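Local coordinates for L-lysine 6-monooxygenase involved in desferrioxamine biosynthesis (Erwinia amylovora CFBP1430, PDB 5O8P), which probably catalyses the FAD- and NADPH-dependent N-hydroxylation of cadaverine, an early step in making the siderophore desferrioxamine, at residues L155-G160 with V379-A384; P161-P166 with T340-Q345; Q221-T226 with D296-T301. One frame throughout, in Å; residues are numbered along the deposited sequence.

Interaction 1. Residues L155-G160 with V379-A384; sequences LVLGTG and VFVQNA. With FAD (flavin-adenine dinucleotide), chain C.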
loop_
_atom_site.group_PDB
_atom_site.type_symbol
_atom_site.label_atom_id
_atom_site.label_comp_id
_atom_site.label_asym_id
_atom_site.label_seq_id
_atom_site.Cartn_x
_atom_site.Cartn_y
_atom_site.Cartn_z
ATOM N N LEU B 155 5.285 -7.328 -45.426
ATOM C CA LEU B 155 5.876 -8.111 -44.339
ATOM C C LEU B 155 5.852 -7.332 -43.032
ATOM O O LEU B 155 5.991 -6.111 -43.029
ATOM C CB LEU B 155 7.331 -8.427 -44.677
ATOM C CG LEU B 155 7.592 -9.145 -45.989
ATOM C CD1 LEU B 155 9.082 -9.160 -46.271
ATOM C CD2 LEU B 155 7.015 -10.545 -45.913
ATOM N N VAL B 156 5.708 -8.034 -41.921
ATOM C CA VAL B 156 5.854 -7.415 -40.608
ATOM C C VAL B 156 6.783 -8.318 -39.796
ATOM O O VAL B 156 6.440 -9.460 -39.462
ATOM C CB VAL B 156 4.486 -7.062 -39.943
ATOM C CG1 VAL B 156 3.350 -7.897 -40.500
ATOM C CG2 VAL B 156 4.511 -7.181 -38.421
ATOM N N LEU B 157 7.969 -7.779 -39.500
ATOM C CA LEU B 157 9.061 -8.520 -38.858
ATOM C C LEU B 157 8.985 -8.415 -37.331
ATOM O O LEU B 157 9.388 -7.414 -36.757
ATOM C CB LEU B 157 10.412 -7.999 -39.362
ATOM C CG LEU B 157 10.592 -7.937 -40.882
ATOM C CD1 LEU B 157 11.965 -7.424 -41.276
ATOM C CD2 LEU B 157 10.341 -9.279 -41.536
ATOM N N GLY B 158 8.444 -9.446 -36.686
ATOM C CA GLY B 158 8.372 -9.528 -35.232
ATOM C C GLY B 158 9.311 -10.587 -34.687
ATOM O O GLY B 158 8.939 -11.345 -33.797
ATOM N N THR B 159 10.525 -10.605 -35.241
ATOM C CA THR B 159 11.554 -11.626 -35.015
ATOM C C THR B 159 12.043 -11.618 -33.565
ATOM O O THR B 159 12.386 -12.651 -33.015
ATOM C CB THR B 159 12.750 -11.388 -36.008
ATOM O OG1 THR B 159 12.536 -12.171 -37.191
ATOM C CG2 THR B 159 14.135 -11.735 -35.442
ATOM N N GLY B 160 12.084 -10.440 -32.962
ATOM C CA GLY B 160 12.563 -10.298 -31.609
ATOM C C GLY B 160 14.070 -10.199 -31.512
ATOM O O GLY B 160 14.782 -10.398 -32.507
ATOM N N VAL B 379 7.236 -3.162 -45.699
ATOM C CA VAL B 379 8.019 -3.946 -44.766
ATOM C C VAL B 379 7.980 -3.204 -43.445
ATOM O O VAL B 379 8.533 -2.113 -43.348
ATOM C CB VAL B 379 9.476 -4.083 -45.239
ATOM C CG1 VAL B 379 10.267 -4.979 -44.293
ATOM C CG2 VAL B 379 9.510 -4.638 -46.634
ATOM N N PHE B 380 7.321 -3.797 -42.451
ATOM C CA PHE B 380 7.178 -3.197 -41.121
ATOM C C PHE B 380 7.971 -3.955 -40.075
ATOM O O PHE B 380 8.318 -5.109 -40.277
ATOM C CB PHE B 380 5.708 -3.173 -40.723
ATOM C CG PHE B 380 4.866 -2.344 -41.631
ATOM C CD1 PHE B 380 4.780 -0.977 -41.450
ATOM C CD2 PHE B 380 4.182 -2.924 -42.686
ATOM C CE1 PHE B 380 4.006 -0.200 -42.288
ATOM C CE2 PHE B 380 3.408 -2.164 -43.531
ATOM C CZ PHE B 380 3.326 -0.798 -43.334
ATOM N N VAL B 381 8.222 -3.316 -38.941
ATOM C CA VAL B 381 8.935 -3.982 -37.852
ATOM C C VAL B 381 8.200 -3.793 -36.525
ATOM O O VAL B 381 7.584 -2.765 -36.322
ATOM C CB VAL B 381 10.407 -3.512 -37.748
ATOM C CG1 VAL B 381 11.204 -3.861 -39.011
ATOM C CG2 VAL B 381 10.529 -2.018 -37.420
ATOM N N GLN B 382 8.262 -4.805 -35.663
ATOM C CA GLN B 382 7.734 -4.770 -34.299
ATOM C C GLN B 382 8.959 -4.923 -33.410
ATOM O O GLN B 382 9.646 -5.933 -33.508
ATOM C CB GLN B 382 6.815 -5.962 -34.036
ATOM C CG GLN B 382 5.642 -6.083 -34.985
ATOM C CD GLN B 382 4.312 -5.884 -34.310
ATOM O OE1 GLN B 382 4.092 -4.884 -33.641
ATOM N NE2 GLN B 382 3.405 -6.852 -34.475
ATOM N N ASN B 383 9.227 -3.951 -32.534
ATOM C CA ASN B 383 10.329 -4.055 -31.573
ATOM C C ASN B 383 11.735 -4.120 -32.224
ATOM O O ASN B 383 12.585 -4.892 -31.781
ATOM C CB ASN B 383 10.083 -5.282 -30.661
ATOM C CG ASN B 383 10.901 -5.275 -29.359
ATOM O OD1 ASN B 383 11.112 -4.240 -28.707
ATOM N ND2 ASN B 383 11.343 -6.471 -28.960
ATOM N N ALA B 384 11.990 -3.328 -33.254
ATOM C CA ALA B 384 13.390 -3.053 -33.675
ATOM C C ALA B 384 13.591 -1.559 -33.991
ATOM O O ALA B 384 14.445 -1.181 -34.803
ATOM C CB ALA B 384 13.778 -3.937 -34.854
HETATM P PA FAD C . 10.065 -12.858 -29.035
HETATM O O1A FAD C . 9.803 -13.836 -27.904
HETATM O O2A FAD C . 11.484 -12.437 -29.334
HETATM O O5B FAD C . 9.404 -13.535 -30.344
HETATM C C5B FAD C . 10.146 -13.807 -31.529
HETATM C C4B FAD C . 9.751 -15.121 -32.193
HETATM O O4B FAD C . 10.198 -15.113 -33.558
HETATM C C3B FAD C . 10.404 -16.330 -31.534
HETATM O O3B FAD C . 9.406 -17.337 -31.324
HETATM C C2B FAD C . 11.508 -16.749 -32.505
HETATM O O2B FAD C . 11.780 -18.154 -32.515
HETATM C C1B FAD C . 10.939 -16.309 -33.841
HETATM N N9A FAD C . 11.918 -16.141 -34.949
HETATM C C8A FAD C . 13.072 -15.443 -34.964
HETATM N N7A FAD C . 13.672 -15.543 -36.184
HETATM C C5A FAD C . 12.892 -16.316 -36.969
HETATM C C6A FAD C . 12.917 -16.837 -38.363
HETATM N N6A FAD C . 13.937 -16.540 -39.204
HETATM N N1A FAD C . 11.883 -17.618 -38.774
HETATM C C2A FAD C . 10.853 -17.932 -37.958
HETATM N N3A FAD C . 10.775 -17.502 -36.685
HETATM C C4A FAD C . 11.738 -16.706 -36.145
HETATM N N1 FAD C . 7.842 -6.353 -21.418
HETATM C C2 FAD C . 6.724 -5.909 -20.786
HETATM O O2 FAD C . 6.105 -4.946 -21.292
HETATM N N3 FAD C . 6.261 -6.476 -19.650
HETATM C C4 FAD C . 6.888 -7.514 -19.066
HETATM O O4 FAD C . 6.445 -8.016 -18.015
HETATM C C4X FAD C . 8.118 -8.058 -19.694
HETATM N N5 FAD C . 8.791 -9.101 -19.161
HETATM C C5X FAD C . 9.913 -9.571 -19.757
HETATM C C6 FAD C . 10.566 -10.647 -19.160
HETATM C C7 FAD C . 11.724 -11.186 -19.716
HETATM C C7M FAD C . 12.416 -12.349 -19.049
HETATM C C8 FAD C . 12.267 -10.594 -20.973
HETATM C C8M FAD C . 13.517 -11.157 -21.593
HETATM C C9 FAD C . 11.622 -9.514 -21.577
HETATM C C9A FAD C . 10.451 -8.960 -21.027
HETATM N N10 FAD C . 9.749 -7.853 -21.614
HETATM C C10 FAD C . 8.579 -7.392 -20.946
HETATM C "C1'" FAD C . 10.171 -7.170 -22.867
HETATM C "C2'" FAD C . 9.458 -7.731 -24.120
HETATM O "O2'" FAD C . 8.041 -7.857 -23.879
HETATM C "C3'" FAD C . 10.020 -9.080 -24.606
HETATM O "O3'" FAD C . 11.407 -8.950 -24.956
HETATM C "C4'" FAD C . 9.266 -9.655 -25.813
HETATM O "O4'" FAD C . 9.406 -11.081 -25.827
HETATM C "C5'" FAD C . 9.766 -9.100 -27.144
HETATM O "O5'" FAD C . 8.734 -9.239 -28.123
HETATM P P FAD C . 8.977 -10.111 -29.444
HETATM O O1P FAD C . 7.687 -10.124 -30.238
HETATM O O2P FAD C . 10.224 -9.521 -30.041
HETATM O O3P FAD C . 9.166 -11.544 -28.694
#
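Leu157 is clasped from both ends by strand 379-381: Leu157 N donates to Phe380 O at 2.8 Å, and Leu157 O receives the N-H of Gln382. With Phe380 N bonded to Leu155 O at 2.7 Å, the strands pair in parallel; the three bonds are nearly straight, although the strands twist by 23°. Leu155, Leu157, Val379 and Val381 share one face, where Leu157 CD1 lies 4.2 Å from Val379 CG1 and Leu157 CB meets CG1 of Val381; branched aliphatics fill such a buried layer without asking for polar partners. On the other face, which helices 18-27 and 399-410 cover, Val156 CG2 rests against Gln382 CG at 3.8 Å. Phe380 CG stands anti to its carbonyl carbon (chi1 -62°); Leu155 O lies at the edge of the ring, near its plane. The buried amide of Gln382 is satisfied by Asn20, Asn403 and Arg402.

Beyond Leu157 the ladder ends, and the chains part to meet the cofactor rather than each other. Gly160 has a positive phi of 83° that suits glycine, and its CA lies beside the FAD pyrophosphate, where a side chain would collide. Asn383, a residue that tolerates its left-handed backbone, offers ND2 to FAD O2P in a weak hydrogen bond of 3.4 Å. Parallel strands whose C-terminal loops cradle a pyrophosphate are characteristic of the Rossmann-like FAD-binding domain.

Interaction 2. Residues P161-P166 with T340-Q345; sequences PSAWSP and TGYHYQ. With FAD (flavin-adenine dinucleotide), chain C.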
loop_
_atom_site.group_PDB
_atom_site.type_symbol
_atom_site.label_atom_id
_atom_site.label_comp_id
_atom_site.label_asym_id
_atom_site.label_seq_id
_atom_site.Cartn_x
_atom_site.Cartn_y
_atom_site.Cartn_z
ATOM N N PRO B 161 14.568 -9.780 -30.328
ATOM C CA PRO B 161 15.984 -9.574 -30.141
ATOM C C PRO B 161 16.602 -10.838 -29.585
ATOM O O PRO B 161 15.879 -11.725 -29.147
ATOM C CB PRO B 161 16.020 -8.438 -29.114
ATOM C CG PRO B 161 14.791 -8.633 -28.286
ATOM C CD PRO B 161 13.834 -9.482 -29.079
ATOM N N SER B 162 17.926 -10.913 -29.608
ATOM C CA SER B 162 18.648 -12.097 -29.156
ATOM C C SER B 162 19.426 -11.794 -27.881
ATOM O O SER B 162 19.802 -10.643 -27.629
ATOM C CB SER B 162 19.597 -12.571 -30.256
ATOM O OG SER B 162 18.894 -12.898 -31.445
ATOM N N ALA B 163 19.661 -12.833 -27.076
ATOM C CA ALA B 163 20.431 -12.717 -25.835
ATOM C C ALA B 163 21.809 -12.145 -26.151
ATOM O O ALA B 163 22.388 -12.459 -27.194
ATOM C CB ALA B 163 20.577 -14.070 -25.174
ATOM N N TRP B 164 22.312 -11.300 -25.256
ATOM C CA TRP B 164 23.577 -10.606 -25.447
ATOM C C TRP B 164 24.440 -10.693 -24.202
ATOM O O TRP B 164 23.945 -10.470 -23.094
ATOM C CB TRP B 164 23.321 -9.142 -25.757
ATOM C CG TRP B 164 24.568 -8.341 -25.987
ATOM C CD1 TRP B 164 25.230 -8.173 -27.164
ATOM C CD2 TRP B 164 25.298 -7.600 -25.006
ATOM N NE1 TRP B 164 26.322 -7.367 -26.983
ATOM C CE2 TRP B 164 26.394 -7.002 -25.666
ATOM C CE3 TRP B 164 25.140 -7.391 -23.627
ATOM C CZ2 TRP B 164 27.328 -6.201 -24.999
ATOM C CZ3 TRP B 164 26.065 -6.585 -22.963
ATOM C CH2 TRP B 164 27.147 -6.000 -23.654
ATOM N N SER B 165 25.725 -10.997 -24.404
ATOM C CA SER B 165 26.743 -10.968 -23.354
ATOM C C SER B 165 27.910 -10.103 -23.829
ATOM O O SER B 165 28.120 -9.993 -25.036
ATOM C CB SER B 165 27.233 -12.379 -23.051
ATOM O OG SER B 165 26.145 -13.238 -22.763
ATOM N N PRO B 166 28.682 -9.498 -22.892
ATOM C CA PRO B 166 29.810 -8.640 -23.287
ATOM C C PRO B 166 30.804 -9.335 -24.207
ATOM O O PRO B 166 30.970 -10.552 -24.114
ATOM C CB PRO B 166 30.473 -8.289 -21.945
ATOM C CG PRO B 166 29.388 -8.420 -20.941
ATOM C CD PRO B 166 28.558 -9.567 -21.424
ATOM N N THR B 340 22.713 -9.626 -18.736
ATOM C CA THR B 340 23.081 -8.453 -19.502
ATOM C C THR B 340 22.060 -8.136 -20.611
ATOM O O THR B 340 22.323 -7.304 -21.494
ATOM C CB THR B 340 24.483 -8.666 -20.088
ATOM O OG1 THR B 340 24.550 -9.958 -20.713
ATOM C CG2 THR B 340 25.522 -8.592 -18.967
ATOM N N GLY B 341 20.903 -8.800 -20.566
ATOM C CA GLY B 341 19.805 -8.487 -21.464
ATOM C C GLY B 341 20.013 -8.929 -22.902
ATOM O O GLY B 341 20.761 -9.870 -23.167
ATOM N N TYR B 342 19.350 -8.215 -23.817
ATOM C CA TYR B 342 19.183 -8.610 -25.212
ATOM C C TYR B 342 19.573 -7.468 -26.159
ATOM O O TYR B 342 19.525 -6.309 -25.789
ATOM C CB TYR B 342 17.716 -8.987 -25.452
ATOM C CG TYR B 342 17.252 -10.219 -24.698
ATOM C CD1 TYR B 342 17.020 -10.199 -23.326
ATOM C CD2 TYR B 342 17.011 -11.406 -25.378
ATOM C CE1 TYR B 342 16.601 -11.334 -22.653
ATOM C CE2 TYR B 342 16.561 -12.542 -24.720
ATOM C CZ TYR B 342 16.359 -12.507 -23.354
ATOM O OH TYR B 342 15.925 -13.642 -22.691
ATOM N N HIS B 343 19.947 -7.805 -27.385
ATOM C CA HIS B 343 20.247 -6.816 -28.430
ATOM C C HIS B 343 19.560 -7.255 -29.718
ATOM O O HIS B 343 19.517 -8.456 -29.990
ATOM C CB HIS B 343 21.777 -6.705 -28.599
ATOM C CG HIS B 343 22.233 -5.906 -29.781
ATOM N ND1 HIS B 343 21.922 -4.570 -29.951
ATOM C CD2 HIS B 343 23.037 -6.242 -30.819
ATOM C CE1 HIS B 343 22.495 -4.126 -31.057
ATOM N NE2 HIS B 343 23.175 -5.121 -31.603
ATOM N N TYR B 344 18.952 -6.333 -30.473
ATOM C CA TYR B 344 18.424 -6.687 -31.798
ATOM C C TYR B 344 19.519 -6.543 -32.833
ATOM O O TYR B 344 20.232 -5.552 -32.845
ATOM C CB TYR B 344 17.207 -5.834 -32.211
ATOM C CG TYR B 344 16.647 -6.190 -33.602
ATOM C CD1 TYR B 344 17.147 -5.592 -34.770
ATOM C CD2 TYR B 344 15.606 -7.121 -33.745
ATOM C CE1 TYR B 344 16.640 -5.920 -36.031
ATOM C CE2 TYR B 344 15.098 -7.458 -35.001
ATOM C CZ TYR B 344 15.620 -6.860 -36.138
ATOM O OH TYR B 344 15.108 -7.188 -37.371
ATOM N N GLN B 345 19.656 -7.540 -33.694
ATOM C CA GLN B 345 20.384 -7.366 -34.948
ATOM C C GLN B 345 19.582 -8.029 -36.070
ATOM O O GLN B 345 18.961 -9.084 -35.859
ATOM C CB GLN B 345 21.834 -7.870 -34.868
ATOM C CG GLN B 345 22.002 -9.350 -34.569
ATOM C CD GLN B 345 23.451 -9.724 -34.293
ATOM O OE1 GLN B 345 24.170 -9.000 -33.599
ATOM N NE2 GLN B 345 23.885 -10.858 -34.827
HETATM P PA FAD C . 10.065 -12.858 -29.035
HETATM O O1A FAD C . 9.803 -13.836 -27.904
HETATM O O2A FAD C . 11.484 -12.437 -29.334
HETATM O O5B FAD C . 9.404 -13.535 -30.344
HETATM C C5B FAD C . 10.146 -13.807 -31.529
HETATM C C4B FAD C . 9.751 -15.121 -32.193
HETATM O O4B FAD C . 10.198 -15.113 -33.558
HETATM C C3B FAD C . 10.404 -16.330 -31.534
HETATM O O3B FAD C . 9.406 -17.337 -31.324
HETATM C C2B FAD C . 11.508 -16.749 -32.505
HETATM O O2B FAD C . 11.780 -18.154 -32.515
HETATM C C1B FAD C . 10.939 -16.309 -33.841
HETATM N N9A FAD C . 11.918 -16.141 -34.949
HETATM C C8A FAD C . 13.072 -15.443 -34.964
HETATM N N7A FAD C . 13.672 -15.543 -36.184
HETATM C C5A FAD C . 12.892 -16.316 -36.969
HETATM C C6A FAD C . 12.917 -16.837 -38.363
HETATM N N6A FAD C . 13.937 -16.540 -39.204
HETATM N N1A FAD C . 11.883 -17.618 -38.774
HETATM C C2A FAD C . 10.853 -17.932 -37.958
HETATM N N3A FAD C . 10.775 -17.502 -36.685
HETATM C C4A FAD C . 11.738 -16.706 -36.145
HETATM N N1 FAD C . 7.842 -6.353 -21.418
HETATM C C2 FAD C . 6.724 -5.909 -20.786
HETATM O O2 FAD C . 6.105 -4.946 -21.292
HETATM N N3 FAD C . 6.261 -6.476 -19.650
HETATM C C4 FAD C . 6.888 -7.514 -19.066
HETATM O O4 FAD C . 6.445 -8.016 -18.015
HETATM C C4X FAD C . 8.118 -8.058 -19.694
HETATM N N5 FAD C . 8.791 -9.101 -19.161
HETATM C C5X FAD C . 9.913 -9.571 -19.757
HETATM C C6 FAD C . 10.566 -10.647 -19.160
HETATM C C7 FAD C . 11.724 -11.186 -19.716
HETATM C C7M FAD C . 12.416 -12.349 -19.049
HETATM C C8 FAD C . 12.267 -10.594 -20.973
HETATM C C8M FAD C . 13.517 -11.157 -21.593
HETATM C C9 FAD C . 11.622 -9.514 -21.577
HETATM C C9A FAD C . 10.451 -8.960 -21.027
HETATM N N10 FAD C . 9.749 -7.853 -21.614
HETATM C C10 FAD C . 8.579 -7.392 -20.946
HETATM C "C1'" FAD C . 10.171 -7.170 -22.867
HETATM C "C2'" FAD C . 9.458 -7.731 -24.120
HETATM O "O2'" FAD C . 8.041 -7.857 -23.879
HETATM C "C3'" FAD C . 10.020 -9.080 -24.606
HETATM O "O3'" FAD C . 11.407 -8.950 -24.956
HETATM C "C4'" FAD C . 9.266 -9.655 -25.813
HETATM O "O4'" FAD C . 9.406 -11.081 -25.827
HETATM C "C5'" FAD C . 9.766 -9.100 -27.144
HETATM O "O5'" FAD C . 8.734 -9.239 -28.123
HETATM P P FAD C . 8.977 -10.111 -29.444
HETATM O O1P FAD C . 7.687 -10.124 -30.238
HETATM O O2P FAD C . 10.224 -9.521 -30.041
HETATM O O3P FAD C . 9.166 -11.544 -28.694
#
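Ser162 and His343 exchange two backbone hydrogen bonds as a hydrogen-bonded antiparallel pair, the heart of a two-stranded ribbon. It resembles the paired linkers that join the FAD and NADP(H) domains in flavoprotein monooxygenases of this kind. Trp164 N extends the pairing to Gly341 O, which His178 also engages; Gly341 suits its place because its phi is positive (73°).

The side chains are set at contrasting angles. Trp164 CG lies anti to the backbone N (chi1 -179°), and the indole crosses Thr340 at about a right angle. Trp164 CE3 comes 3.5 Å from Thr340 O, which sits at the edge of the indole, with Thr340 CB also close, while Pro166 N covers one face near the rim. On the five-membered side Trp164 CD1 is 4.0 Å from His343 CB, and the two rings are oblique, their planes 70° apart. Thr340, small and branched, serves two neighbours: OG1 donates to Trp164 O, in a bond whose modelled length is doubtfully short, and CG2 packs on Pro166 CD at 4.0 Å.

Rigid Pro161 directs its CB toward segment 340-345, with CD near the FAD pyrophosphate. Pro161 CB sits 3.6 Å from His343 O and also touches the CB atoms of Tyr342 and Tyr344. The Tyr342 ring is inclined to the backbone beside it, with CD2 3.5 Å from Ala163 N, and His47 meets the ring as well. A broad, flat tyrosine can thus span from linker to flavin, which it approaches obliquely, Tyr342 CE1 lying 3.3 Å from the FAD methyl C8M.

Interaction 3. Residues Q221-T226 with D296-T301; sequences QLNWIT and DVNLFT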
loop_
_atom_site.group_PDB
_atom_site.type_symbol
_atom_site.label_atom_id
_atom_site.label_comp_id
_atom_site.label_asym_id
_atom_site.label_seq_id
_atom_site.Cartn_x
_atom_site.Cartn_y
_atom_site.Cartn_z
ATOM N N GLN B 221 28.256 -17.800 -1.558
ATOM C CA GLN B 221 28.422 -16.361 -1.607
ATOM C C GLN B 221 27.573 -15.880 -2.776
ATOM O O GLN B 221 27.534 -16.530 -3.832
ATOM C CB GLN B 221 29.891 -15.984 -1.824
ATOM C CG GLN B 221 30.132 -14.491 -1.974
ATOM C CD GLN B 221 31.604 -14.141 -2.002
ATOM O OE1 GLN B 221 32.239 -14.166 -3.049
ATOM N NE2 GLN B 221 32.146 -13.791 -0.848
ATOM N N LEU B 222 26.890 -14.754 -2.587
ATOM C CA LEU B 222 25.993 -14.229 -3.598
ATOM C C LEU B 222 26.330 -12.774 -3.894
ATOM O O LEU B 222 26.044 -11.876 -3.099
ATOM C CB LEU B 222 24.551 -14.387 -3.140
ATOM C CG LEU B 222 23.491 -13.975 -4.153
ATOM C CD1 LEU B 222 23.662 -14.757 -5.449
ATOM C CD2 LEU B 222 22.095 -14.177 -3.577
ATOM N N ASN B 223 26.938 -12.554 -5.054
ATOM C CA ASN B 223 27.410 -11.234 -5.445
ATOM C C ASN B 223 26.544 -10.638 -6.539
ATOM O O ASN B 223 25.830 -11.358 -7.236
ATOM C CB ASN B 223 28.860 -11.331 -5.888
ATOM C CG ASN B 223 29.744 -11.931 -4.810
ATOM O OD1 ASN B 223 29.568 -11.646 -3.629
ATOM N ND2 ASN B 223 30.675 -12.767 -5.206
ATOM N N TRP B 224 26.576 -9.313 -6.642
ATOM C CA TRP B 224 25.862 -8.580 -7.677
ATOM C C TRP B 224 26.728 -7.414 -8.097
ATOM O O TRP B 224 27.022 -6.540 -7.292
ATOM C CB TRP B 224 24.535 -8.061 -7.142
ATOM C CG TRP B 224 23.542 -7.581 -8.173
ATOM C CD1 TRP B 224 23.741 -7.420 -9.517
ATOM C CD2 TRP B 224 22.207 -7.150 -7.915
ATOM N NE1 TRP B 224 22.600 -6.974 -10.112
ATOM C CE2 TRP B 224 21.641 -6.785 -9.155
ATOM C CE3 TRP B 224 21.431 -7.040 -6.757
ATOM C CZ2 TRP B 224 20.328 -6.315 -9.277
ATOM C CZ3 TRP B 224 20.125 -6.568 -6.866
ATOM C CH2 TRP B 224 19.584 -6.217 -8.127
ATOM N N ILE B 225 27.150 -7.405 -9.352
ATOM C CA ILE B 225 27.992 -6.337 -9.877
ATOM C C ILE B 225 27.248 -5.732 -11.039
ATOM O O ILE B 225 26.687 -6.458 -11.827
ATOM C CB ILE B 225 29.347 -6.886 -10.338
ATOM C CG1 ILE B 225 30.081 -7.490 -9.134
ATOM C CG2 ILE B 225 30.169 -5.792 -11.034
ATOM C CD1 ILE B 225 31.382 -8.188 -9.479
ATOM N N THR B 226 27.235 -4.404 -11.134
ATOM C CA THR B 226 26.561 -3.712 -12.241
ATOM C C THR B 226 27.372 -2.520 -12.734
ATOM O O THR B 226 28.094 -1.894 -11.958
ATOM C CB THR B 226 25.128 -3.256 -11.865
ATOM O OG1 THR B 226 24.602 -2.455 -12.922
ATOM C CG2 THR B 226 25.113 -2.438 -10.560
ATOM N N ASP B 296 27.241 -13.346 3.561
ATOM C CA ASP B 296 28.310 -13.390 2.594
ATOM C C ASP B 296 27.762 -12.928 1.240
ATOM O O ASP B 296 27.438 -13.732 0.364
ATOM C CB ASP B 296 28.939 -14.787 2.539
ATOM C CG ASP B 296 30.316 -14.787 1.884
ATOM O OD1 ASP B 296 30.895 -13.692 1.679
ATOM O OD2 ASP B 296 30.817 -15.893 1.588
ATOM N N VAL B 297 27.655 -11.607 1.103
ATOM C CA VAL B 297 27.209 -10.946 -0.119
ATOM C C VAL B 297 28.066 -9.727 -0.419
ATOM O O VAL B 297 28.619 -9.112 0.470
ATOM C CB VAL B 297 25.720 -10.517 -0.060
ATOM C CG1 VAL B 297 24.836 -11.708 0.296
ATOM C CG2 VAL B 297 25.494 -9.372 0.919
ATOM N N ASN B 298 28.183 -9.400 -1.695
ATOM C CA ASN B 298 28.862 -8.193 -2.136
ATOM C C ASN B 298 28.040 -7.593 -3.253
ATOM O O ASN B 298 27.469 -8.322 -4.058
ATOM C CB ASN B 298 30.265 -8.520 -2.628
ATOM C CG ASN B 298 31.092 -9.206 -1.571
ATOM O OD1 ASN B 298 31.553 -8.578 -0.616
ATOM N ND2 ASN B 298 31.243 -10.511 -1.707
ATOM N N LEU B 299 27.950 -6.268 -3.271
ATOM C CA LEU B 299 27.172 -5.551 -4.259
ATOM C C LEU B 299 28.003 -4.369 -4.710
ATOM O O LEU B 299 28.282 -3.491 -3.908
ATOM C CB LEU B 299 25.846 -5.082 -3.661
ATOM C CG LEU B 299 24.811 -6.177 -3.359
ATOM C CD1 LEU B 299 25.091 -6.917 -2.064
ATOM C CD2 LEU B 299 23.410 -5.588 -3.297
ATOM N N PHE B 300 28.420 -4.366 -5.973
ATOM C CA PHE B 300 29.172 -3.248 -6.548
ATOM C C PHE B 300 28.370 -2.509 -7.614
ATOM O O PHE B 300 27.486 -3.080 -8.240
ATOM C CB PHE B 300 30.469 -3.762 -7.145
ATOM C CG PHE B 300 31.422 -4.302 -6.125
ATOM C CD1 PHE B 300 31.366 -5.636 -5.739
ATOM C CD2 PHE B 300 32.369 -3.479 -5.542
ATOM C CE1 PHE B 300 32.244 -6.149 -4.797
ATOM C CE2 PHE B 300 33.255 -3.981 -4.598
ATOM C CZ PHE B 300 33.192 -5.324 -4.231
ATOM N N THR B 301 28.685 -1.232 -7.805
ATOM C CA THR B 301 28.022 -0.387 -8.805
ATOM C C THR B 301 29.092 0.330 -9.603
ATOM O O THR B 301 30.275 0.162 -9.328
ATOM C CB THR B 301 27.094 0.641 -8.134
ATOM O OG1 THR B 301 27.759 1.215 -7.004
ATOM C CG2 THR B 301 25.799 -0.018 -7.677
#
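Gln221 NE2 donates to Asp296 OD1 at 2.8 Å in a nearly straight bond (168°); OD1 lies in the glutamine amide plane, but the donor meets the carboxylate from above. Extended through CD, with CG anti to the backbone N, the glutamine can bridge to the next strand, and its OE1 takes the N-H of Asn223 ND2. Asn223 OD1 accepts from Asn298 ND2 at 2.8 Å; the two asparagines lie side by side with amide planes 45° apart. Gln221 and Asn223 each donate and accept, relaying from the Asp296 carboxylate to Asn298.

The segments run parallel in register in the five-stranded sheet of the Rossmann-like NADP(H) domain. Strand 297-300 is outermost within the chain, and a second subunit bonds to the backbone of Leu299. Trp224 N reaches Asn298 O at 2.9 Å, and Trp224 O receives Phe300 N. On one face Trp224 CB packs on Leu299 CG, while the indole stacks with Tyr208 and its NE1 hydrogen-bonds to Gly199 O. On the other, Ile225 CG1 touches Phe300 CD1 at 4.1 Å. Thr226 CG2 meets Thr301 CG2 near Ser200, an NADP(+)-binding residue, although no NADP(+) is bound here, and Thr226 OG1 bonds to Ala228 N.

How the interactions relate
Interactions 1 and 2 follow directly on one another: strand 155-157 leads through the pyrophosphate loop into 162-163, and the centres of interactions 1 and 2 are about 17 Å apart. They touch where Ala384 CB lies 3.7 Å from Tyr344 CE1, and where Asn383 packs on Pro161. Both also border FAD, interaction 1 at the pyrophosphate and interaction 2 as far as the flavin methyl. Interaction 3 is nested along the chain within the loop that interaction 2 closes, and touches neither: its nearest atoms are about 8 Å from interaction 2 and about 21 Å from interaction 1. The ribbon of interaction 2 thus lies between the FAD-binding sheet and the sheet that holds interaction 3.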